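Local coordinates for cobalamin biosynthesis protein (Agrobacterium tumefaciens, PDB 3BY5), which probably takes part in the biosynthesis of cobalamin (vitamin B12), though its exact role is not established, at residues V10-G16 and V123-M129; Q87-D91 and A111-P116. One frame throughout, in Å; residues are numbered along the deposited sequence.

Overall arrangement
The two contacts illustrate how a sheet is tied differently at its middle and at its margin. Contact 1 is buried, its centre about 3 Å from that of the chain, and is pure strand pairing: a regular ladder of backbone bonds flanked by mostly apolar side chains, with a threonine at each end. Contact 2, partly buried, is centred about 12 Å from the chain centre; there a loop meets strand 112-120, one of the two outermost in the chain's sheet, through one firm backbone bond, one leucine packing and an exposed acidic side chain. The centres are about 11 Å apart, and the sheet itself joins them, because Met-129 N and Arg-112 O are probably hydrogen-bonded. Along the chain, contact 2 is nested inside the loop that contact 1 closes.

Contact 1: V10-G16 and V123-M129; sequences VTVAGIG and VTVAIAM. With SO4 (sulfate ion), chain B.
Two extended segments 107 residues apart in sequence pair antiparallel, with phi between -81° and -127° and psi between 115° and 147° along strands 11-16 and 123-129. Their axes approach to 4.4 Å at 157°. The register sets Thr-11 opposite Met-129 and Gly-16 opposite Thr-124. Thr-11, a non-hydrogen-bonded partner, is among the residues most buried here: its CA is 4.4 Å from Met-129 CA, its CB meets Met-129 CG at 3.6 Å, and its OG1 lies 3.8 Å from Ile-127 CG2. Met-129 is a selenomethionine, with chi1 near -103°; its CA also makes a CA-H...O contact of 3.4 Å with Val-10 O. Gly-16 ends the ladder through Gly-16 N to Thr-124 O (3.0 Å) and Thr-124 N to Gly-16 O (2.7 Å). Between these ends, Val-12 N bonds Ala-128 O at 2.8 Å and Ala-128 N bonds Val-12 O at 2.9 Å, while Gly-14 N bonds Ala-126 O at 2.7 Å and Ala-126 N bonds Gly-14 O at 2.9 Å. A side chain on Gly-16 would crowd the sulfate, probably from the crystallisation liquor, whose O3 accepts a 3.1 Å bond from Thr-124 OG1; Ser-97 and Ser-99 also hold it.

Such a ladder is the textbook antiparallel pair inside a mixed sheet. On the face of Ala-13, Ile-15 and Val-125, helix 23-37 packs against Ile-15 and Val-125; helix 98-107 covers Val-12, Ala-126 and Ala-128 on the other. Strand 43-46 runs parallel beyond 11-17, and strand 112-120 flanks 123-129.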
# COMPACT_ATOMS: atom_id res chain seq x y z
N VAL A 10 -1.83 -9.71 -12.57
CA VAL A 10 -1.14 -8.86 -11.55
C VAL A 10 -0.31 -9.73 -10.58
O VAL A 10 -0.80 -10.71 -10.02
CB VAL A 10 -2.15 -7.92 -10.82
CG1 VAL A 10 -1.56 -7.31 -9.53
CG2 VAL A 10 -2.62 -6.81 -11.76
N THR A 11 0.96 -9.35 -10.41
CA THR A 11 1.90 -10.07 -9.55
C THR A 11 2.54 -9.19 -8.46
O THR A 11 3.12 -8.13 -8.73
CB THR A 11 2.96 -10.86 -10.38
OG1 THR A 11 4.26 -10.76 -9.77
CG2 THR A 11 3.04 -10.36 -11.82
N VAL A 12 2.41 -9.66 -7.22
CA VAL A 12 2.82 -8.93 -6.02
C VAL A 12 4.02 -9.61 -5.39
O VAL A 12 4.02 -10.83 -5.23
CB VAL A 12 1.65 -8.88 -4.99
CG1 VAL A 12 2.06 -8.17 -3.71
CG2 VAL A 12 0.44 -8.19 -5.59
N ALA A 13 5.05 -8.84 -5.03
CA ALA A 13 6.17 -9.37 -4.25
C ALA A 13 6.11 -8.90 -2.81
O ALA A 13 6.21 -7.71 -2.54
CB ALA A 13 7.49 -8.98 -4.87
N GLY A 14 5.92 -9.84 -1.89
CA GLY A 14 5.96 -9.56 -0.46
C GLY A 14 7.39 -9.50 0.03
O GLY A 14 8.17 -10.41 -0.24
N ILE A 15 7.74 -8.43 0.73
CA ILE A 15 9.13 -8.20 1.15
C ILE A 15 9.29 -8.24 2.67
O ILE A 15 8.56 -7.57 3.40
CB ILE A 15 9.69 -6.84 0.63
CG1 ILE A 15 9.43 -6.66 -0.87
CG2 ILE A 15 11.18 -6.71 0.94
CD1 ILE A 15 10.06 -7.71 -1.77
N GLY A 16 10.23 -9.05 3.13
CA GLY A 16 10.65 -9.07 4.52
C GLY A 16 12.14 -8.87 4.59
O GLY A 16 12.87 -9.35 3.72
N VAL A 123 17.13 -10.53 2.57
CA VAL A 123 15.85 -9.99 2.14
C VAL A 123 15.02 -11.16 1.62
O VAL A 123 15.43 -11.86 0.70
CB VAL A 123 16.01 -8.91 1.04
CG1 VAL A 123 14.67 -8.32 0.65
CG2 VAL A 123 16.94 -7.80 1.49
N THR A 124 13.85 -11.37 2.24
CA THR A 124 12.91 -12.40 1.82
C THR A 124 11.94 -11.85 0.79
O THR A 124 11.41 -10.76 0.95
CB THR A 124 12.14 -12.97 3.02
OG1 THR A 124 13.06 -13.28 4.07
CG2 THR A 124 11.38 -14.24 2.63
N VAL A 125 11.72 -12.62 -0.27
CA VAL A 125 10.81 -12.25 -1.34
C VAL A 125 9.82 -13.38 -1.58
O VAL A 125 10.22 -14.51 -1.87
CB VAL A 125 11.56 -11.96 -2.65
CG1 VAL A 125 10.62 -11.37 -3.69
CG2 VAL A 125 12.75 -11.02 -2.41
N ALA A 126 8.53 -13.06 -1.44
CA ALA A 126 7.44 -13.99 -1.76
C ALA A 126 6.65 -13.45 -2.94
O ALA A 126 6.21 -12.31 -2.92
CB ALA A 126 6.52 -14.16 -0.57
N ILE A 127 6.46 -14.27 -3.97
CA ILE A 127 5.70 -13.82 -5.14
C ILE A 127 4.31 -14.44 -5.19
O ILE A 127 4.16 -15.66 -5.14
CB ILE A 127 6.48 -14.03 -6.48
CG1 ILE A 127 7.72 -13.13 -6.53
CG2 ILE A 127 5.62 -13.70 -7.70
CD1 ILE A 127 9.00 -13.83 -6.19
N ALA A 128 3.29 -13.59 -5.27
CA ALA A 128 1.91 -14.02 -5.47
C ALA A 128 1.35 -13.47 -6.77
O ALA A 128 1.71 -12.38 -7.20
CB ALA A 128 1.05 -13.59 -4.30
N MSE A 129 0.47 -14.25 -7.41
CA MSE A 129 -0.30 -13.79 -8.57
C MSE A 129 -1.78 -13.91 -8.30
O MSE A 129 -2.22 -14.84 -7.62
CB MSE A 129 0.06 -14.60 -9.81
CG MSE A 129 0.98 -13.89 -10.77
SE MSE A 129 2.21 -15.12 -11.63
CE MSE A 129 3.09 -13.89 -12.88
S SO4 B . 9.43 -14.22 6.18
O1 SO4 B . 9.00 -12.85 6.44
O2 SO4 B . 8.87 -14.68 4.91
O3 SO4 B . 10.88 -14.28 6.11
O4 SO4 B . 8.96 -15.09 7.25

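Contact 2: Q87-D91 and A111-P116; sequences QASLD and ARLVAP
A short 3-10 turn at residues 87-89, followed by loop, lies alongside the start of edge strand 112-120, where 112-113 is extended. Ser-89 CA stands 3.9 Å from Arg-112 CA and Leu-90 CA 5.3 Å from Leu-113 CA; together the segments bury 280 Å².

The polar link is centred on one carbonyl. Leu-113 N donates to Ser-89 O at 2.7 Å, with an N-H...O angle of 164°, and Arg-112 CA adds a CA-H...O contact of 3.4 Å to that same Ser-89 O. The serine side chain, chi1 m, brings Ser-89 OG to 3.2 Å from Ala-111 O.

Apolar packing is concentrated on Leu-113, whose CA-to-CB bond points toward the loop. In its m,t rotamer it sets CD1 3.7 Å from Leu-90 CB, although the CA-to-CB bond of Leu-90 leads away.

Van der Waals contact is what Asp-91 supplies: directed toward the strand with chi1 p, it has OD2 4.1 Å from Leu-113 CB, while OD1 lies 3.4 Å from Ala-115 O, two acceptors that cannot bond.

Arg-112 and Val-114 pair with Met-129 and Ile-127 of strand 123-129, so the intervening Leu-113 N faces outward. The general case is a loop docked on an outermost strand of an alpha/beta sheet, here the connection between helices 72-84 and 98-107.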
# COMPACT_ATOMS: atom_id res chain seq x y z
N GLN A 87 -6.57 -23.14 1.08
CA GLN A 87 -5.29 -23.81 1.26
C GLN A 87 -4.51 -23.96 -0.05
O GLN A 87 -3.30 -24.18 -0.04
CB GLN A 87 -5.48 -25.17 1.92
CG GLN A 87 -6.31 -25.12 3.19
CD GLN A 87 -6.26 -26.41 3.98
OE1 GLN A 87 -5.46 -27.30 3.69
NE2 GLN A 87 -7.12 -26.52 4.99
N ALA A 88 -5.22 -23.82 -1.17
CA ALA A 88 -4.62 -23.85 -2.50
C ALA A 88 -3.81 -22.58 -2.83
O ALA A 88 -3.14 -22.53 -3.86
CB ALA A 88 -5.69 -24.11 -3.56
N SER A 89 -3.89 -21.58 -1.96
CA SER A 89 -3.15 -20.33 -2.14
C SER A 89 -1.67 -20.45 -1.82
O SER A 89 -0.86 -19.65 -2.29
CB SER A 89 -3.78 -19.20 -1.31
OG SER A 89 -5.13 -18.99 -1.68
N LEU A 90 -1.30 -21.44 -1.01
CA LEU A 90 0.11 -21.67 -0.71
C LEU A 90 0.61 -23.01 -1.22
O LEU A 90 -0.14 -23.98 -1.29
CB LEU A 90 0.43 -21.49 0.78
CG LEU A 90 -0.59 -21.68 1.91
CD1 LEU A 90 -1.02 -23.12 2.08
CD2 LEU A 90 0.03 -21.18 3.19
N ASP A 91 1.89 -23.05 -1.59
CA ASP A 91 2.51 -24.26 -2.12
C ASP A 91 3.33 -25.04 -1.09
O ASP A 91 4.19 -25.84 -1.44
CB ASP A 91 3.35 -23.95 -3.37
CG ASP A 91 4.22 -22.70 -3.22
OD1 ASP A 91 4.76 -22.24 -4.25
OD2 ASP A 91 4.36 -22.17 -2.09
N ALA A 111 -5.69 -14.76 -4.84
CA ALA A 111 -4.34 -14.94 -5.22
C ALA A 111 -3.85 -16.27 -4.78
O ALA A 111 -4.45 -16.92 -3.96
CB ALA A 111 -3.54 -13.88 -4.62
N ARG A 112 -2.72 -16.66 -5.34
CA ARG A 112 -1.97 -17.84 -4.94
C ARG A 112 -0.48 -17.55 -5.02
O ARG A 112 -0.06 -16.64 -5.74
CB ARG A 112 -2.37 -19.05 -5.80
CG ARG A 112 -1.91 -18.98 -7.25
CD ARG A 112 -3.02 -19.34 -8.22
NE ARG A 112 -2.78 -18.70 -9.52
CZ ARG A 112 -3.34 -17.56 -9.92
NH1 ARG A 112 -4.21 -16.91 -9.14
NH2 ARG A 112 -3.05 -17.06 -11.12
N LEU A 113 0.31 -18.30 -4.26
CA LEU A 113 1.77 -18.20 -4.34
C LEU A 113 2.25 -19.04 -5.50
O LEU A 113 1.86 -20.20 -5.63
CB LEU A 113 2.40 -18.71 -3.05
CG LEU A 113 2.12 -17.95 -1.76
CD1 LEU A 113 2.61 -18.77 -0.60
CD2 LEU A 113 2.77 -16.56 -1.76
N VAL A 114 3.09 -18.46 -6.35
CA VAL A 114 3.52 -19.11 -7.59
C VAL A 114 4.97 -19.58 -7.59
O VAL A 114 5.39 -20.34 -8.46
CB VAL A 114 3.26 -18.22 -8.83
CG1 VAL A 114 1.77 -17.94 -8.98
CG2 VAL A 114 4.05 -16.92 -8.75
N ALA A 115 5.73 -19.12 -6.60
CA ALA A 115 7.15 -19.43 -6.50
C ALA A 115 7.45 -19.83 -5.06
O ALA A 115 6.72 -19.43 -4.15
CB ALA A 115 7.96 -18.22 -6.91
N PRO A 116 8.51 -20.64 -4.84
CA PRO A 116 8.92 -20.95 -3.48
C PRO A 116 9.55 -19.75 -2.79
O PRO A 116 10.02 -18.82 -3.45
CB PRO A 116 9.96 -22.06 -3.67
CG PRO A 116 10.52 -21.81 -5.01
CD PRO A 116 9.36 -21.35 -5.83